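Local atomic coordinates of beta-lactamase/D-alanine Carboxypeptidase (Yersinia pestis, PDB entry 3RJU), a protein that probably acts as a serine beta-lactamase or D-alanine carboxypeptidase, hydrolysing beta-lactams or cell-wall peptides through a penicillin-binding-protein-like fold. Residues A[54-68]-A[225-239]. Residues are numbered along the deposited sequence; the frame is centred on the assembly and turned at random.
Sequences PDSLIRIASITKLMT and GSGGIYSTPEDMQHW
Ile58 and Ser231 form a hydrogen-bonded pair in a two-stranded antiparallel sheet of this beta-lactamase/penicillin-binding-protein fold, whose strand 58-59 runs on into the helix of the SxxK-type motif. Ile58 N reaches Ser231 O at 2.8 Å, and Ile58 O accepts from Ser231 N in return; two residues on, Ile60 N meets Ile229 O. On the Ile58/Ser231 side, helices 64-68 and 233-239 splay apart at 41°, their axes 13.2 Å apart, and side chains fill the wedge. Met67 is the bump between the helices: its chain, extended beyond CG, drives the selenomethionine methyl into a hollow between Met236 and Trp239. Met67 CE makes a CH-pi contact 3.8 Å from the centroid of the Trp239 five-membered ring, nearly on the ring normal, and SE behind it a Met-aromatic one. Met236 SE, on the same helix as Trp239, lies 3.6 Å from Met67 CE. Leu66 CB touches Trp239 CH2, and Ile60 CG2 packs on Met236 SE. Ile229 fits its CD1 between Met67 SE and Thr64 CG2, beside Ile60. On the other side of the strands, the extended Arg59, whose guanidinium has its strongest polar partner in Arg216, runs alongside Tyr230, the two planes 41° apart; Tyr230 OH bonds to Gly218 O. Gly227 and Gly228 carry the chain past Thr64, whose OG1 accepts from Ile229 N and donates to Ala61 O. By the motif, Ser62 is probably the nucleophile; its OG is hydrogen-bonded to a citrate probably from the crystallisation liquor. Lys65, bent at its last torsion (chi4 65°), brings NZ to Ser62 OG, Asn161 OD1 and Ser226 O. Thr68 OG1 donates to Gly225 O at 2.6 Å, in the carbonyl plane on a lone pair.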
ATOM      1  N   PRO A  54       2.278 -18.705  -7.274  1.00 16.99           N
ATOM      2  CA  PRO A  54       1.119 -17.804  -7.172  1.00 16.70           C
ATOM      3  C   PRO A  54       0.608 -17.676  -5.745  1.00 14.86           C
ATOM      4  O   PRO A  54       0.045 -16.638  -5.381  1.00 14.66           O
ATOM      5  CB  PRO A  54       0.053 -18.503  -8.027  1.00 18.12           C
ATOM      6  CG  PRO A  54       0.867 -19.252  -9.075  1.00 18.08           C
ATOM      7  CD  PRO A  54       2.107 -19.729  -8.329  1.00 17.43           C
ATOM      8  N   ASP A  55       0.774 -18.726  -4.948  1.00 14.96           N
ATOM      9  CA  ASP A  55       0.274 -18.703  -3.586  1.00 14.03           C
ATOM     10  C   ASP A  55       1.387 -18.561  -2.558  1.00 11.60           C
ATOM     11  O   ASP A  55       1.167 -18.834  -1.387  1.00 13.75           O
ATOM     12  CB  ASP A  55      -0.563 -19.943  -3.283  1.00 16.83           C
ATOM     13  CG  ASP A  55       0.260 -21.214  -3.320  1.00 21.82           C
ATOM     14  OD1 ASP A  55       1.466 -21.140  -3.635  1.00 22.11           O
ATOM     15  OD2 ASP A  55      -0.296 -22.288  -3.040  1.00 25.11           O
ATOM     16  N   SER A  56       2.573 -18.108  -2.975  1.00  9.90           N
ATOM     17  CA  SER A  56       3.599 -17.749  -1.990  1.00  9.53           C
ATOM     18  C   SER A  56       3.098 -16.583  -1.134  1.00 10.30           C
ATOM     19  O   SER A  56       2.569 -15.592  -1.663  1.00 10.84           O
ATOM     20  CB  SER A  56       4.912 -17.358  -2.675  1.00 10.77           C
ATOM     21  OG  SER A  56       5.542 -18.487  -3.250  1.00 13.29           O
ATOM     22  N   LEU A  57       3.249 -16.696   0.183  1.00 10.12           N
ATOM     23  CA  LEU A  57       2.833 -15.603   1.059  1.00 10.90           C
ATOM     24  C   LEU A  57       3.881 -14.506   1.016  1.00  9.94           C
ATOM     25  O   LEU A  57       5.092 -14.769   1.014  1.00 10.34           O
ATOM     26  CB  LEU A  57       2.593 -16.067   2.506  1.00 11.65           C
ATOM     27  CG  LEU A  57       1.549 -15.234   3.268  1.00 11.65           C
ATOM     28  CD1 LEU A  57       0.155 -15.474   2.695  1.00 11.79           C
ATOM     29  CD2 LEU A  57       1.571 -15.523   4.771  1.00 11.39           C
ATOM     30  N   ILE A  58       3.406 -13.272   1.005  1.00 10.09           N
ATOM     31  CA  ILE A  58       4.282 -12.110   0.967  1.00  9.64           C
ATOM     32  C   ILE A  58       3.784 -11.080   1.978  1.00  8.51           C
ATOM     33  O   ILE A  58       2.599 -11.090   2.346  1.00 10.34           O
ATOM     34  CB  ILE A  58       4.303 -11.471  -0.435  1.00  8.97           C
ATOM     35  CG1 ILE A  58       2.914 -10.954  -0.837  1.00  9.06           C
ATOM     36  CG2 ILE A  58       4.801 -12.477  -1.475  1.00 10.59           C
ATOM     37  CD1 ILE A  58       2.868 -10.330  -2.242  1.00  9.40           C
ATOM     38  N   ARG A  59       4.678 -10.205   2.430  1.00  9.21           N
ATOM     39  CA  ARG A  59       4.252  -8.985   3.116  1.00  9.20           C
ATOM     40  C   ARG A  59       4.097  -7.890   2.071  1.00  9.05           C
ATOM     41  O   ARG A  59       5.063  -7.571   1.350  1.00 10.62           O
ATOM     42  CB  ARG A  59       5.283  -8.541   4.157  1.00  8.56           C
ATOM     43  CG  ARG A  59       5.569  -9.593   5.236  1.00 10.53           C
ATOM     44  CD  ARG A  59       6.436  -8.997   6.334  1.00 11.26           C
ATOM     45  NE  ARG A  59       6.931  -9.981   7.299  1.00 11.06           N
ATOM     46  CZ  ARG A  59       6.363 -10.244   8.476  1.00 12.88           C
ATOM     47  NH1 ARG A  59       5.253  -9.611   8.863  1.00 13.48           N
ATOM     48  NH2 ARG A  59       6.920 -11.135   9.283  1.00 13.99           N
ATOM     49  N   ILE A  60       2.902  -7.310   1.954  1.00  7.43           N
ATOM     50  CA  ILE A  60       2.753  -6.232   0.975  1.00  8.09           C
ATOM     51  C   ILE A  60       3.187  -4.876   1.530  1.00  9.20           C
ATOM     52  O   ILE A  60       3.246  -3.887   0.796  1.00  9.66           O
ATOM     53  CB  ILE A  60       1.323  -6.157   0.358  1.00  9.45           C
ATOM     54  CG1 ILE A  60       0.290  -5.662   1.385  1.00  9.52           C
ATOM     55  CG2 ILE A  60       0.911  -7.522  -0.220  1.00 10.73           C
ATOM     56  CD1 ILE A  60      -1.110  -5.460   0.763  1.00 12.15           C
ATOM     57  N   ALA A  61       3.507  -4.838   2.821  1.00  9.20           N
ATOM     58  CA  ALA A  61       3.960  -3.608   3.457  1.00  9.33           C
ATOM     59  C   ALA A  61       2.969  -2.489   3.138  1.00  8.18           C
ATOM     60  O   ALA A  61       1.768  -2.706   3.225  1.00  8.98           O
ATOM     61  CB  ALA A  61       5.406  -3.250   3.031  1.00  9.58           C
ATOM     62  N   SER A  62       3.448  -1.313   2.736  1.00  8.31           N
ATOM     63  CA  SER A  62       2.561  -0.140   2.632  1.00  9.08           C
ATOM     64  C   SER A  62       1.550  -0.150   1.476  1.00  8.00           C
ATOM     65  O   SER A  62       0.751   0.783   1.335  1.00  8.89           O
ATOM     66  CB  SER A  62       3.370   1.161   2.641  1.00  9.71           C
ATOM     67  OG  SER A  62       4.047   1.303   3.880  1.00 10.26           O
ATOM     68  N   ILE A  63       1.555  -1.186   0.642  1.00  7.89           N
ATOM     69  CA  ILE A  63       0.426  -1.352  -0.278  1.00  7.26           C
ATOM     70  C   ILE A  63      -0.851  -1.439   0.580  1.00  7.90           C
ATOM     71  O   ILE A  63      -1.954  -1.093   0.131  1.00  8.51           O
ATOM     72  CB  ILE A  63       0.584  -2.624  -1.182  1.00  8.17           C
ATOM     73  CG1 ILE A  63       1.869  -2.547  -2.021  1.00 10.30           C
ATOM     74  CG2 ILE A  63      -0.603  -2.795  -2.085  1.00  9.28           C
ATOM     75  CD1 ILE A  63       1.966  -1.346  -2.921  1.00 11.38           C
ATOM     76  N   THR A  64      -0.673  -1.864   1.833  1.00  7.80           N
ATOM     77  CA  THR A  64      -1.749  -1.903   2.831  1.00  8.34           C
ATOM     78  C   THR A  64      -2.515  -0.580   2.874  1.00  7.47           C
ATOM     79  O   THR A  64      -3.740  -0.577   2.998  1.00  7.57           O
ATOM     80  CB  THR A  64      -1.183  -2.174   4.249  1.00  8.66           C
ATOM     81  OG1 THR A  64      -0.634  -3.497   4.298  1.00  9.30           O
ATOM     82  CG2 THR A  64      -2.290  -2.056   5.324  1.00  7.96           C
ATOM     83  N   LYS A  65      -1.803   0.541   2.761  1.00  7.01           N
ATOM     84  CA  LYS A  65      -2.451   1.858   2.853  1.00  8.59           C
ATOM     85  C   LYS A  65      -3.513   2.063   1.778  1.00  8.86           C
ATOM     86  O   LYS A  65      -4.518   2.736   2.024  1.00  9.95           O
ATOM     87  CB  LYS A  65      -1.407   2.963   2.748  1.00  8.36           C
ATOM     88  CG  LYS A  65      -0.445   3.002   3.928  1.00  7.42           C
ATOM     89  CD  LYS A  65       0.500   4.186   3.837  1.00  7.02           C
ATOM     90  CE  LYS A  65       1.363   4.345   5.090  1.00  6.83           C
ATOM     91  NZ  LYS A  65       2.305   3.190   5.286  1.00  8.42           N
ATOM     92  N   LEU A  66      -3.309   1.485   0.595  1.00  7.61           N
ATOM     93  CA  LEU A  66      -4.325   1.589  -0.475  1.00  7.43           C
ATOM     94  C   LEU A  66      -5.619   0.895  -0.081  1.00  8.63           C
ATOM     95  O   LEU A  66      -6.713   1.327  -0.448  1.00 10.05           O
ATOM     96  CB  LEU A  66      -3.806   0.989  -1.788  1.00  6.87           C
ATOM     97  CG  LEU A  66      -2.471   1.555  -2.300  1.00  6.76           C
ATOM     98  CD1 LEU A  66      -2.142   0.903  -3.648  1.00  9.65           C
ATOM     99  CD2 LEU A  66      -2.562   3.076  -2.410  1.00  8.91           C
HETATM  100  N   MSE A  67      -5.496  -0.192   0.668  1.00  8.24           N
HETATM  101  CA  MSE A  67      -6.683  -0.890   1.159  1.00  8.06           C
HETATM  102  C   MSE A  67      -7.364  -0.124   2.303  1.00  8.28           C
HETATM  103  O   MSE A  67      -8.586  -0.112   2.398  1.00  8.63           O
HETATM  104  CB  MSE A  67      -6.326  -2.325   1.569  1.00  9.66           C
HETATM  105  CG  MSE A  67      -5.841  -3.141   0.370  1.00  9.58           C
HETATM  106 SE   MSE A  67      -5.447  -4.977   0.746  0.74 12.47          SE
HETATM  107  CE  MSE A  67      -4.586  -5.437  -0.964  1.00 12.25           C
ATOM    108  N   THR A  68      -6.585   0.499   3.176  1.00  8.03           N
ATOM    109  CA  THR A  68      -7.176   1.345   4.216  1.00  7.73           C
ATOM    110  C   THR A  68      -7.973   2.469   3.571  1.00  7.55           C
ATOM    111  O   THR A  68      -9.114   2.722   3.948  1.00  9.55           O
ATOM    112  CB  THR A  68      -6.102   1.934   5.121  1.00  6.93           C
ATOM    113  OG1 THR A  68      -5.194   0.878   5.484  1.00  8.92           O
ATOM    114  CG2 THR A  68      -6.724   2.542   6.378  1.00  9.72           C
ATOM    115  N   GLY A 225      -3.652  -0.569   9.362  1.00  9.33           N
ATOM    116  CA  GLY A 225      -3.853   0.500   8.409  1.00  8.36           C
ATOM    117  C   GLY A 225      -2.631   0.871   7.583  1.00  7.93           C
ATOM    118  O   GLY A 225      -2.778   1.320   6.435  1.00  9.86           O
ATOM    119  N   SER A 226      -1.433   0.701   8.155  1.00  8.16           N
ATOM    120  CA  SER A 226      -0.223   1.264   7.552  1.00  7.80           C
ATOM    121  C   SER A 226       0.600   0.260   6.754  1.00  7.39           C
ATOM    122  O   SER A 226       1.257   0.637   5.777  1.00  8.46           O
ATOM    123  CB  SER A 226       0.689   1.874   8.631  1.00  8.66           C
ATOM    124  OG  SER A 226       1.132   0.879   9.525  1.00  9.31           O
ATOM    125  N   GLY A 227       0.620  -0.996   7.182  1.00  8.44           N
ATOM    126  CA  GLY A 227       1.557  -1.912   6.553  1.00 10.27           C
ATOM    127  C   GLY A 227       1.506  -3.402   6.807  1.00  9.01           C
ATOM    128  O   GLY A 227       2.301  -4.132   6.225  1.00  9.72           O
ATOM    129  N   GLY A 228       0.588  -3.869   7.650  1.00  8.36           N
ATOM    130  CA  GLY A 228       0.672  -5.243   8.129  1.00  8.05           C
ATOM    131  C   GLY A 228       0.178  -6.366   7.234  1.00  9.91           C
ATOM    132  O   GLY A 228       0.348  -7.535   7.565  1.00  9.97           O
ATOM    133  N   ILE A 229      -0.468  -6.036   6.120  1.00  9.99           N
ATOM    134  CA  ILE A 229      -1.207  -7.062   5.382  1.00  9.60           C
ATOM    135  C   ILE A 229      -0.285  -8.075   4.697  1.00 10.01           C
ATOM    136  O   ILE A 229       0.681  -7.709   4.036  1.00 10.15           O
ATOM    137  CB  ILE A 229      -2.238  -6.442   4.381  1.00  9.41           C
ATOM    138  CG1 ILE A 229      -3.355  -5.718   5.144  1.00  8.75           C
ATOM    139  CG2 ILE A 229      -2.818  -7.521   3.436  1.00  9.70           C
ATOM    140  CD1 ILE A 229      -4.320  -4.976   4.228  1.00 10.05           C
ATOM    141  N   TYR A 230      -0.566  -9.353   4.910  1.00  9.36           N
ATOM    142  CA  TYR A 230       0.041 -10.423   4.126  1.00  8.88           C
ATOM    143  C   TYR A 230      -0.870 -10.726   2.949  1.00 10.35           C
ATOM    144  O   TYR A 230      -2.093 -10.647   3.064  1.00  9.95           O
ATOM    145  CB  TYR A 230       0.169 -11.691   4.937  1.00  9.90           C
ATOM    146  CG  TYR A 230       0.999 -11.634   6.193  1.00  9.73           C
ATOM    147  CD1 TYR A 230       2.344 -12.037   6.184  1.00 10.46           C
ATOM    148  CD2 TYR A 230       0.439 -11.252   7.413  1.00 10.44           C
ATOM    149  CE1 TYR A 230       3.100 -12.033   7.333  1.00 11.00           C
ATOM    150  CE2 TYR A 230       1.208 -11.246   8.587  1.00 11.83           C
ATOM    151  CZ  TYR A 230       2.519 -11.656   8.541  1.00 11.96           C
ATOM    152  OH  TYR A 230       3.278 -11.661   9.695  1.00 13.85           O
ATOM    153  N   SER A 231      -0.284 -11.114   1.821  1.00  9.74           N
ATOM    154  CA  SER A 231      -1.088 -11.534   0.684  1.00  9.21           C
ATOM    155  C   SER A 231      -0.322 -12.559  -0.156  1.00  8.68           C
ATOM    156  O   SER A 231       0.645 -13.184   0.329  1.00  9.61           O
ATOM    157  CB  SER A 231      -1.521 -10.316  -0.146  1.00 11.28           C
ATOM    158  OG  SER A 231      -2.505 -10.660  -1.110  1.00 11.26           O
ATOM    159  N   THR A 232      -0.730 -12.728  -1.411  1.00  8.71           N
ATOM    160  CA  THR A 232       0.004 -13.583  -2.342  1.00  9.65           C
ATOM    161  C   THR A 232      -0.040 -12.904  -3.700  1.00  9.14           C
ATOM    162  O   THR A 232      -0.883 -12.024  -3.930  1.00 10.31           O
ATOM    163  CB  THR A 232      -0.670 -14.955  -2.501  1.00 10.35           C
ATOM    164  OG1 THR A 232      -2.009 -14.750  -2.986  1.00 11.20           O
ATOM    165  CG2 THR A 232      -0.700 -15.733  -1.171  1.00 10.53           C
ATOM    166  N   PRO A 233       0.848 -13.300  -4.617  1.00  9.52           N
ATOM    167  CA  PRO A 233       0.742 -12.709  -5.949  1.00 11.05           C
ATOM    168  C   PRO A 233      -0.650 -12.907  -6.570  1.00 10.19           C
ATOM    169  O   PRO A 233      -1.195 -11.960  -7.138  1.00 10.99           O
ATOM    170  CB  PRO A 233       1.820 -13.458  -6.741  1.00 10.60           C
ATOM    171  CG  PRO A 233       2.893 -13.747  -5.676  1.00 10.03           C
ATOM    172  CD  PRO A 233       2.061 -14.127  -4.465  1.00  8.91           C
ATOM    173  N   GLU A 234      -1.240 -14.091  -6.450  1.00 11.07           N
ATOM    174  CA  GLU A 234      -2.525 -14.317  -7.112  1.00 11.08           C
ATOM    175  C   GLU A 234      -3.644 -13.473  -6.471  1.00 10.65           C
ATOM    176  O   GLU A 234      -4.527 -12.965  -7.178  1.00 11.74           O
ATOM    177  CB  GLU A 234      -2.883 -15.823  -7.160  1.00 11.94           C
ATOM    178  CG  GLU A 234      -3.279 -16.404  -5.821  1.00 13.27           C
ATOM    179  CD  GLU A 234      -3.354 -17.918  -5.821  1.00 15.23           C
ATOM    180  OE1 GLU A 234      -3.230 -18.535  -6.911  1.00 17.72           O
ATOM    181  OE2 GLU A 234      -3.549 -18.495  -4.728  1.00 15.54           O
ATOM    182  N   ASP A 235      -3.611 -13.311  -5.149  1.00 10.15           N
ATOM    183  CA  ASP A 235      -4.616 -12.469  -4.486  1.00 10.97           C
ATOM    184  C   ASP A 235      -4.460 -11.029  -4.956  1.00 10.37           C
ATOM    185  O   ASP A 235      -5.465 -10.340  -5.216  1.00 11.47           O
ATOM    186  CB  ASP A 235      -4.473 -12.492  -2.958  1.00 10.64           C
ATOM    187  CG  ASP A 235      -5.074 -13.737  -2.313  1.00 11.10           C
ATOM    188  OD1 ASP A 235      -5.410 -14.715  -3.010  1.00 11.77           O
ATOM    189  OD2 ASP A 235      -5.204 -13.737  -1.078  1.00 11.91           O
HETATM  190  N   MSE A 236      -3.215 -10.563  -5.038  1.00  9.01           N
HETATM  191  CA  MSE A 236      -2.950  -9.189  -5.450  1.00  9.17           C
HETATM  192  C   MSE A 236      -3.325  -8.946  -6.901  1.00  9.67           C
HETATM  193  O   MSE A 236      -3.744  -7.832  -7.254  1.00 10.19           O
HETATM  194  CB  MSE A 236      -1.492  -8.793  -5.179  1.00 10.20           C
HETATM  195  CG  MSE A 236      -1.137  -8.787  -3.697  1.00 11.36           C
HETATM  196 SE   MSE A 236      -2.310  -7.605  -2.666  0.76 12.10          SE
HETATM  197  CE  MSE A 236      -1.969  -6.002  -3.697  1.00 10.53           C
ATOM    198  N   GLN A 237      -3.186  -9.971  -7.748  1.00  9.70           N
ATOM    199  CA  GLN A 237      -3.677  -9.853  -9.119  1.00 10.20           C
ATOM    200  C   GLN A 237      -5.175  -9.503  -9.112  1.00 10.08           C
ATOM    201  O   GLN A 237      -5.628  -8.598  -9.820  1.00 10.28           O
ATOM    202  CB  GLN A 237      -3.469 -11.149  -9.912  1.00 10.65           C
ATOM    203  CG  GLN A 237      -4.004 -11.077 -11.323  1.00 11.76           C
ATOM    204  CD  GLN A 237      -4.184 -12.455 -11.955  1.00 14.93           C
ATOM    205  OE1 GLN A 237      -3.388 -13.367 -11.714  1.00 18.43           O
ATOM    206  NE2 GLN A 237      -5.235 -12.612 -12.765  1.00 15.77           N
ATOM    207  N   HIS A 238      -5.950 -10.244  -8.322  1.00  9.90           N
ATOM    208  CA  HIS A 238      -7.390 -10.024  -8.260  1.00 12.14           C
ATOM    209  C   HIS A 238      -7.733  -8.628  -7.741  1.00 11.49           C
ATOM    210  O   HIS A 238      -8.645  -7.984  -8.264  1.00 13.66           O
ATOM    211  CB  HIS A 238      -8.071 -11.115  -7.424  1.00 16.61           C
ATOM    212  CG  HIS A 238      -7.929 -12.486  -8.005  1.00 22.88           C
ATOM    213  ND1 HIS A 238      -8.263 -12.773  -9.312  1.00 27.35           N
ATOM    214  CD2 HIS A 238      -7.477 -13.645  -7.470  1.00 25.43           C
ATOM    215  CE1 HIS A 238      -8.024 -14.050  -9.558  1.00 28.66           C
ATOM    216  NE2 HIS A 238      -7.544 -14.602  -8.456  1.00 28.54           N
ATOM    217  N   TRP A 239      -6.989  -8.154  -6.741  1.00 11.35           N
ATOM    218  CA  TRP A 239      -7.219  -6.823  -6.190  1.00 10.82           C
ATOM    219  C   TRP A 239      -6.918  -5.749  -7.228  1.00 10.39           C
ATOM    220  O   TRP A 239      -7.714  -4.825  -7.454  1.00 10.91           O
ATOM    221  CB  TRP A 239      -6.370  -6.589  -4.933  1.00  9.44           C
ATOM    222  CG  TRP A 239      -6.770  -5.351  -4.208  1.00  9.87           C
ATOM    223  CD1 TRP A 239      -7.811  -5.225  -3.350  1.00 11.38           C
ATOM    224  CD2 TRP A 239      -6.153  -4.059  -4.289  1.00  8.97           C
ATOM    225  NE1 TRP A 239      -7.896  -3.929  -2.889  1.00  9.70           N
ATOM    226  CE2 TRP A 239      -6.884  -3.194  -3.441  1.00  8.24           C
ATOM    227  CE3 TRP A 239      -5.049  -3.552  -4.979  1.00 10.21           C
ATOM    228  CZ2 TRP A 239      -6.554  -1.844  -3.275  1.00  8.25           C
ATOM    229  CZ3 TRP A 239      -4.724  -2.212  -4.822  1.00 10.99           C
ATOM    230  CH2 TRP A 239      -5.473  -1.376  -3.969  1.00 10.83           C
TER
HETATM  231  O   HOH W   1       3.173  -8.386   7.151  1.00 11.27           O
HETATM  232  O   HOH W   2       2.836  -6.516   5.198  1.00  9.59           O